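Local structure of IMC sub-compartment protein ISP1 (Toxoplasma gondii, 4CHM) at residues Ser47-Ser52 against Val91-Leu96; Val26-Gln31 against Ile51-Lys56. The protein adopts a pleckstrin homology fold and belongs to a family of inner membrane complex proteins critical for parasite replication, though its molecular role is uncertain. All coordinates share one frame; numbering follows the deposited sequence.

How the interactions relate
Ile51 takes part in both contacts: in interaction 1 its CD1 turns to Leu93, and in interaction 2 its CG2 meets Val28. The contact centres lie about 11 Å apart, and both contacts use strand 48-53. Interaction 1 crosses the interior of the pleckstrin homology barrel to strand 90-95 and is the deeper, its centre about 7 Å from that of the chain. Interaction 2, about 12 Å from the same centre, spans a single intervening strand, 35-43, to reach 24-29. Leu104 on strand 101-105 also touches Ile51 and Val28. Shared Ile51 and Leu104 join the two contacts in the apolar interior, interaction 2 lying nearer its margin, where Cys53 is partly exposed.

Interaction 1: Ser47-Ser52 against Val91-Leu96; sequences SSLSIS and VALHLL
Leu49 and Leu93 are the residues of Ser47-Ser52 and Val91-Leu96 whose CA atoms come nearest, yet the CA of Leu49 is still 10.5 Å from the CA of Leu93, too far for backbone pairing, so the two strands face each other and meet through side chains alone. Leu49, Ile51 and Leu93 all direct their CB atoms toward the other segment. The leucines cross obliquely and touch at methyl ends, Leu49 CD1 lying 4.1 Å from Leu93 CD1. In both, CG stands beside the backbone N and opposite the carbonyl carbon, and the second torsion is extended (175° in Leu49, 172° in Leu93), which carries CD1 outward from its strand. Ile51, two residues along and on the same strand face as Leu49, brings its CD1 to 4.4 Å from the same Leu93 CD1. Seen from that methyl, the two partners lie about 93° apart, so Leu93 is met from two sides. Direct contact between 48-53 and 90-95, with three strands between them in the sheet order, is evidence of the strongly bent sheet of a pleckstrin homology barrel, in which the four strands between residues 24 and 61 pack against strands 65-69, 90-95 and 101-105. Ile65 touches Leu49, Leu68 touches Leu93, and Ile102 and Leu104 touch Ile51, extending the core around the contact. At the start of 47-52, Ser47 and Ser48 both face Asn43 in a G1 beta bulge. Only carbon meets carbon across the gap, at separations of relaxed packing, so the contact is one of burial and dispersion, without directional bonds.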
ATOM      1  N   SER A  47      -5.787   1.739  15.069  1.00 35.70           N
ATOM      2  CA  SER A  47      -5.553   2.358  13.748  1.00 33.65           C
ATOM      3  C   SER A  47      -4.092   2.210  13.231  1.00 31.42           C
ATOM      4  O   SER A  47      -3.331   3.192  13.113  1.00 27.70           O
ATOM      5  CB  SER A  47      -6.045   3.815  13.727  1.00 39.37           C
ATOM      6  OG  SER A  47      -5.162   4.661  14.421  1.00 42.56           O
ATOM      7  N   SER A  48      -3.696   0.961  12.994  1.00 27.02           N
ATOM      8  CA  SER A  48      -2.389   0.670  12.420  1.00 28.37           C
ATOM      9  C   SER A  48      -2.477  -0.399  11.313  1.00 27.32           C
ATOM     10  O   SER A  48      -3.427  -1.198  11.267  1.00 25.85           O
ATOM     11  CB  SER A  48      -1.409   0.254  13.520  1.00 30.60           C
ATOM     12  OG  SER A  48      -1.837  -0.943  14.160  1.00 33.24           O
ATOM     13  N   LEU A  49      -1.519  -0.355  10.391  1.00 25.94           N
ATOM     14  CA  LEU A  49      -1.340  -1.389   9.388  1.00 25.70           C
ATOM     15  C   LEU A  49      -0.286  -2.360   9.885  1.00 23.52           C
ATOM     16  O   LEU A  49       0.748  -1.949  10.392  1.00 24.13           O
ATOM     17  CB  LEU A  49      -0.810  -0.783   8.073  1.00 25.70           C
ATOM     18  CG  LEU A  49      -1.729  -0.032   7.120  1.00 28.97           C
ATOM     19  CD1 LEU A  49      -0.891   0.544   5.992  1.00 28.62           C
ATOM     20  CD2 LEU A  49      -2.834  -0.906   6.562  1.00 26.17           C
ATOM     21  N   SER A  50      -0.479  -3.636   9.606  1.00 22.32           N
ATOM     22  CA  SER A  50       0.603  -4.565   9.760  1.00 18.91           C
ATOM     23  C   SER A  50       0.979  -5.160   8.425  1.00 18.43           C
ATOM     24  O   SER A  50       0.123  -5.353   7.541  1.00 17.27           O
ATOM     25  CB  SER A  50       0.229  -5.660  10.750  1.00 17.51           C
ATOM     26  OG  SER A  50      -0.935  -6.340  10.318  1.00 21.17           O
ATOM     27  N   ILE A  51       2.259  -5.512   8.315  1.00 18.35           N
ATOM     28  CA  ILE A  51       2.800  -6.225   7.180  1.00 18.05           C
ATOM     29  C   ILE A  51       3.554  -7.439   7.743  1.00 19.07           C
ATOM     30  O   ILE A  51       4.492  -7.296   8.530  1.00 17.93           O
ATOM     31  CB  ILE A  51       3.794  -5.341   6.419  1.00 18.30           C
ATOM     32  CG1 ILE A  51       3.096  -4.045   5.949  1.00 18.93           C
ATOM     33  CG2 ILE A  51       4.388  -6.099   5.245  1.00 19.70           C
ATOM     34  CD1 ILE A  51       4.046  -3.025   5.365  1.00 20.33           C
ATOM     35  N   SER A  52       3.155  -8.616   7.323  1.00 18.32           N
ATOM     36  CA  SER A  52       3.663  -9.851   7.897  1.00 19.05           C
ATOM     37  C   SER A  52       4.268 -10.647   6.796  1.00 20.06           C
ATOM     38  O   SER A  52       3.562 -11.022   5.875  1.00 23.42           O
ATOM     39  CB  SER A  52       2.499 -10.643   8.504  1.00 16.49           C
ATOM     40  OG  SER A  52       2.953 -11.869   9.037  1.00 17.48           O
ATOM     41  N   VAL A  91       1.907   0.849  -4.226  1.00 19.02           N
ATOM     42  CA  VAL A  91       1.925   2.025  -3.378  1.00 18.54           C
ATOM     43  C   VAL A  91       3.034   1.863  -2.340  1.00 21.35           C
ATOM     44  O   VAL A  91       3.100   0.830  -1.629  1.00 22.83           O
ATOM     45  CB  VAL A  91       0.601   2.235  -2.614  1.00 17.35           C
ATOM     46  CG1 VAL A  91       0.579   3.600  -1.982  1.00 17.54           C
ATOM     47  CG2 VAL A  91      -0.617   2.042  -3.530  1.00 18.41           C
ATOM     48  N   ALA A  92       3.855   2.893  -2.193  1.00 18.73           N
ATOM     49  CA  ALA A  92       4.859   2.910  -1.107  1.00 18.59           C
ATOM     50  C   ALA A  92       4.394   3.771   0.038  1.00 18.86           C
ATOM     51  O   ALA A  92       3.962   4.904  -0.166  1.00 19.49           O
ATOM     52  CB  ALA A  92       6.197   3.400  -1.619  1.00 14.78           C
ATOM     53  N   LEU A  93       4.546   3.257   1.256  1.00 18.11           N
ATOM     54  CA  LEU A  93       4.290   4.041   2.445  1.00 17.29           C
ATOM     55  C   LEU A  93       5.521   4.809   2.806  1.00 18.32           C
ATOM     56  O   LEU A  93       6.548   4.225   3.196  1.00 18.64           O
ATOM     57  CB  LEU A  93       3.906   3.143   3.628  1.00 16.94           C
ATOM     58  CG  LEU A  93       2.935   2.000   3.377  1.00 16.83           C
ATOM     59  CD1 LEU A  93       2.885   1.145   4.639  1.00 16.06           C
ATOM     60  CD2 LEU A  93       1.550   2.530   3.000  1.00 17.74           C
ATOM     61  N   HIS A  94       5.424   6.115   2.705  1.00 19.58           N
ATOM     62  CA  HIS A  94       6.479   6.994   3.145  1.00 22.92           C
ATOM     63  C   HIS A  94       6.244   7.258   4.624  1.00 21.80           C
ATOM     64  O   HIS A  94       5.253   7.815   4.995  1.00 20.99           O
ATOM     65  CB  HIS A  94       6.433   8.301   2.346  1.00 28.53           C
ATOM     66  CG  HIS A  94       7.580   9.214   2.605  1.00 29.11           C
ATOM     67  ND1 HIS A  94       7.511  10.563   2.396  1.00 33.46           N
ATOM     68  CD2 HIS A  94       8.822   8.969   3.056  1.00 34.05           C
ATOM     69  CE1 HIS A  94       8.659  11.115   2.716  1.00 34.50           C
ATOM     70  NE2 HIS A  94       9.475  10.168   3.113  1.00 38.73           N
ATOM     71  N   LEU A  95       7.184   6.849   5.450  1.00 21.08           N
ATOM     72  CA  LEU A  95       7.012   6.892   6.895  1.00 23.40           C
ATOM     73  C   LEU A  95       7.562   8.159   7.554  1.00 23.55           C
ATOM     74  O   LEU A  95       8.594   8.615   7.195  1.00 22.27           O
ATOM     75  CB  LEU A  95       7.609   5.652   7.559  1.00 19.33           C
ATOM     76  CG  LEU A  95       7.226   4.315   6.955  1.00 23.59           C
ATOM     77  CD1 LEU A  95       7.948   3.139   7.560  1.00 22.69           C
ATOM     78  CD2 LEU A  95       5.736   4.125   6.988  1.00 21.95           C
ATOM     79  N   LEU A  96       6.813   8.719   8.487  1.00 24.63           N
ATOM     80  CA  LEU A  96       7.211   9.933   9.179  1.00 26.04           C
ATOM     81  C   LEU A  96       8.457   9.863  10.045  1.00 27.88           C
ATOM     82  O   LEU A  96       9.359  10.623   9.854  1.00 26.22           O
ATOM     83  CB  LEU A  96       6.046  10.410  10.036  1.00 31.98           C
ATOM     84  CG  LEU A  96       6.099  11.735  10.799  1.00 31.74           C
ATOM     85  CD1 LEU A  96       6.771  12.835  10.018  1.00 30.07           C
ATOM     86  CD2 LEU A  96       4.708  12.144  11.223  1.00 30.74           C
TER

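Interaction 2: Val26-Gln31 against Ile51-Lys56; sequences VLVLLQ and ISCEDK
Val28, Ile51 and Cys53 make the contact without any ring or other flat side-chain group, so there are no faces or edges to assign: two branched aliphatic chains and a sulfur meet instead. The closest approach is Val28 CG2 to Ile51 CG2 at 3.7 Å, with the side chains crossing at about a right angle. Val28 places this methyl beside its backbone N, its other branch CG1 lying anti to N (chi1 168°), which leaves CG2 as the branch directed to strand 48-53, two places away in the sheet. The same methyl lies 4.3 Å from Cys53 SG, and the directions to its two partners diverge by about 53°, so that CG2 touches Ile51 and Cys53 together. Strands 24-29 and 48-53 both flank strand 35-43, and their side chains meet over its inner face, where Leu40 touches Ile51. The separation of Val28 CA from Cys53 CA, 8.4 Å, is shorter than two strand spacings in a flat sheet, as expected where the first half of a pleckstrin homology barrel curls. Cys53 is also tied covalently to that middle strand by its disulfide with Cys38, itself touched by Val28. Just beyond, a type I' turn from Cys53 to Lys56 reverses the chain into strand 56-61, closed by two backbone hydrogen bonds, from Cys53 N to Lys56 O (2.9 Å) and from Lys56 N to Cys53 O (3.0 Å).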
ATOM      1  N   VAL A  26      -0.179  -9.367  -0.378  1.00 20.17           N
ATOM      2  CA  VAL A  26       0.616  -8.424  -1.120  1.00 21.92           C
ATOM      3  C   VAL A  26       2.062  -8.825  -1.133  1.00 22.35           C
ATOM      4  O   VAL A  26       2.453  -9.654  -0.415  1.00 19.78           O
ATOM      5  CB  VAL A  26       0.571  -6.989  -0.555  1.00 23.13           C
ATOM      6  CG1 VAL A  26      -0.771  -6.361  -0.626  1.00 21.98           C
ATOM      7  CG2 VAL A  26       1.199  -6.879   0.793  1.00 22.68           C
ATOM      8  N   LEU A  27       2.837  -8.161  -1.957  1.00 23.57           N
ATOM      9  CA  LEU A  27       4.275  -8.232  -1.910  1.00 23.95           C
ATOM     10  C   LEU A  27       4.896  -6.969  -1.402  1.00 23.64           C
ATOM     11  O   LEU A  27       4.429  -5.895  -1.650  1.00 25.68           O
ATOM     12  CB  LEU A  27       4.868  -8.526  -3.265  1.00 25.94           C
ATOM     13  CG  LEU A  27       4.363  -9.681  -4.073  1.00 31.15           C
ATOM     14  CD1 LEU A  27       5.174  -9.785  -5.339  1.00 29.28           C
ATOM     15  CD2 LEU A  27       4.435 -10.944  -3.289  1.00 36.84           C
ATOM     16  N   VAL A  28       5.974  -7.127  -0.681  1.00 18.76           N
ATOM     17  CA  VAL A  28       6.841  -6.046  -0.410  1.00 19.17           C
ATOM     18  C   VAL A  28       8.049  -6.139  -1.327  1.00 19.96           C
ATOM     19  O   VAL A  28       8.590  -7.185  -1.539  1.00 19.66           O
ATOM     20  CB  VAL A  28       7.229  -6.024   1.064  1.00 21.12           C
ATOM     21  CG1 VAL A  28       8.358  -5.087   1.327  1.00 20.53           C
ATOM     22  CG2 VAL A  28       6.028  -5.721   1.927  1.00 21.53           C
ATOM     23  N   LEU A  29       8.434  -5.026  -1.899  1.00 21.87           N
ATOM     24  CA  LEU A  29       9.590  -4.994  -2.793  1.00 19.30           C
ATOM     25  C   LEU A  29      10.843  -4.400  -2.094  1.00 21.69           C
ATOM     26  O   LEU A  29      10.854  -3.229  -1.662  1.00 18.42           O
ATOM     27  CB  LEU A  29       9.250  -4.263  -4.103  1.00 22.42           C
ATOM     28  CG  LEU A  29       7.911  -4.661  -4.784  1.00 25.73           C
ATOM     29  CD1 LEU A  29       7.442  -3.638  -5.813  1.00 22.77           C
ATOM     30  CD2 LEU A  29       7.949  -6.077  -5.397  1.00 24.38           C
ATOM     31  N   LEU A  30      11.841  -5.252  -1.866  1.00 18.97           N
ATOM     32  CA  LEU A  30      12.984  -4.857  -1.059  1.00 20.99           C
ATOM     33  C   LEU A  30      13.969  -4.027  -1.902  1.00 23.40           C
ATOM     34  O   LEU A  30      13.936  -4.061  -3.154  1.00 22.50           O
ATOM     35  CB  LEU A  30      13.669  -6.083  -0.401  1.00 20.20           C
ATOM     36  CG  LEU A  30      12.800  -6.891   0.593  1.00 23.08           C
ATOM     37  CD1 LEU A  30      13.567  -8.068   1.179  1.00 24.27           C
ATOM     38  CD2 LEU A  30      12.290  -6.024   1.729  1.00 21.83           C
ATOM     39  N   GLN A  31      14.810  -3.257  -1.224  1.00 23.14           N
ATOM     40  CA  GLN A  31      15.730  -2.344  -1.895  1.00 25.28           C
ATOM     41  C   GLN A  31      16.688  -3.099  -2.848  1.00 26.98           C
ATOM     42  O   GLN A  31      17.012  -2.613  -3.939  1.00 22.68           O
ATOM     43  CB  GLN A  31      16.513  -1.533  -0.859  1.00 25.54           C
ATOM     44  CG  GLN A  31      17.553  -0.618  -1.486  1.00 28.12           C
ATOM     45  CD  GLN A  31      18.349   0.181  -0.480  1.00 29.30           C
ATOM     46  OE1 GLN A  31      18.051   0.144   0.709  1.00 34.17           O
ATOM     47  NE2 GLN A  31      19.378   0.885  -0.938  1.00 25.38           N
ATOM     48  N   ILE A  51       2.259  -5.512   8.315  1.00 18.35           N
ATOM     49  CA  ILE A  51       2.800  -6.225   7.180  1.00 18.05           C
ATOM     50  C   ILE A  51       3.554  -7.439   7.743  1.00 19.07           C
ATOM     51  O   ILE A  51       4.492  -7.296   8.530  1.00 17.93           O
ATOM     52  CB  ILE A  51       3.794  -5.341   6.419  1.00 18.30           C
ATOM     53  CG1 ILE A  51       3.096  -4.045   5.949  1.00 18.93           C
ATOM     54  CG2 ILE A  51       4.388  -6.099   5.245  1.00 19.70           C
ATOM     55  CD1 ILE A  51       4.046  -3.025   5.365  1.00 20.33           C
ATOM     56  N   SER A  52       3.155  -8.616   7.323  1.00 18.32           N
ATOM     57  CA  SER A  52       3.663  -9.851   7.897  1.00 19.05           C
ATOM     58  C   SER A  52       4.268 -10.647   6.796  1.00 20.06           C
ATOM     59  O   SER A  52       3.562 -11.022   5.875  1.00 23.42           O
ATOM     60  CB  SER A  52       2.499 -10.643   8.504  1.00 16.49           C
ATOM     61  OG  SER A  52       2.953 -11.869   9.037  1.00 17.48           O
ATOM     62  N   CYS A  53       5.579 -10.915   6.881  1.00 20.16           N
ATOM     63  CA  CYS A  53       6.297 -11.664   5.845  1.00 22.79           C
ATOM     64  C   CYS A  53       7.321 -12.592   6.487  1.00 21.99           C
ATOM     65  O   CYS A  53       8.021 -12.196   7.402  1.00 20.45           O
ATOM     66  CB  CYS A  53       7.070 -10.722   4.910  1.00 22.21           C
ATOM     67  SG  CYS A  53       6.338  -9.092   4.654  1.00 22.06           S
ATOM     68  N   GLU A  54       7.381 -13.823   6.006  1.00 19.94           N
ATOM     69  CA  GLU A  54       8.344 -14.786   6.501  1.00 23.90           C
ATOM     70  C   GLU A  54       8.422 -14.756   8.036  1.00 26.79           C
ATOM     71  O   GLU A  54       9.516 -14.636   8.631  1.00 25.95           O
ATOM     72  CB  GLU A  54       9.716 -14.557   5.829  1.00 24.50           C
ATOM     73  CG  GLU A  54       9.668 -14.931   4.337  1.00 26.27           C
ATOM     74  CD  GLU A  54      10.889 -14.494   3.537  1.00 28.68           C
ATOM     75  OE1 GLU A  54      11.857 -13.983   4.132  1.00 29.91           O
ATOM     76  OE2 GLU A  54      10.853 -14.639   2.290  1.00 29.77           O
ATOM     77  N   ASP A  55       7.280 -14.886   8.680  1.00 22.09           N
ATOM     78  CA  ASP A  55       7.160 -15.046  10.115  1.00 26.24           C
ATOM     79  C   ASP A  55       7.509 -13.814  10.947  1.00 25.99           C
ATOM     80  O   ASP A  55       7.651 -13.879  12.117  1.00 27.39           O
ATOM     81  CB  ASP A  55       7.886 -16.301  10.623  1.00 25.55           C
ATOM     82  CG  ASP A  55       7.330 -17.595  10.037  1.00 27.75           C
ATOM     83  OD1 ASP A  55       6.246 -17.610   9.459  1.00 25.15           O
ATOM     84  OD2 ASP A  55       7.996 -18.589  10.183  1.00 26.17           O
ATOM     85  N   LYS A  56       7.610 -12.692  10.292  1.00 26.75           N
ATOM     86  CA  LYS A  56       7.900 -11.443  10.935  1.00 28.45           C
ATOM     87  C   LYS A  56       6.816 -10.402  10.657  1.00 26.16           C
ATOM     88  O   LYS A  56       6.410 -10.212   9.570  1.00 23.33           O
ATOM     89  CB  LYS A  56       9.251 -10.942  10.451  1.00 29.04           C
ATOM     90  CG  LYS A  56      10.439 -11.625  11.066  1.00 36.83           C
ATOM     91  CD  LYS A  56      11.701 -11.497  10.233  1.00 42.62           C
ATOM     92  CE  LYS A  56      12.115 -10.042  10.031  1.00 51.69           C
ATOM     93  NZ  LYS A  56      13.448  -9.621  10.576  1.00 46.70           N
TER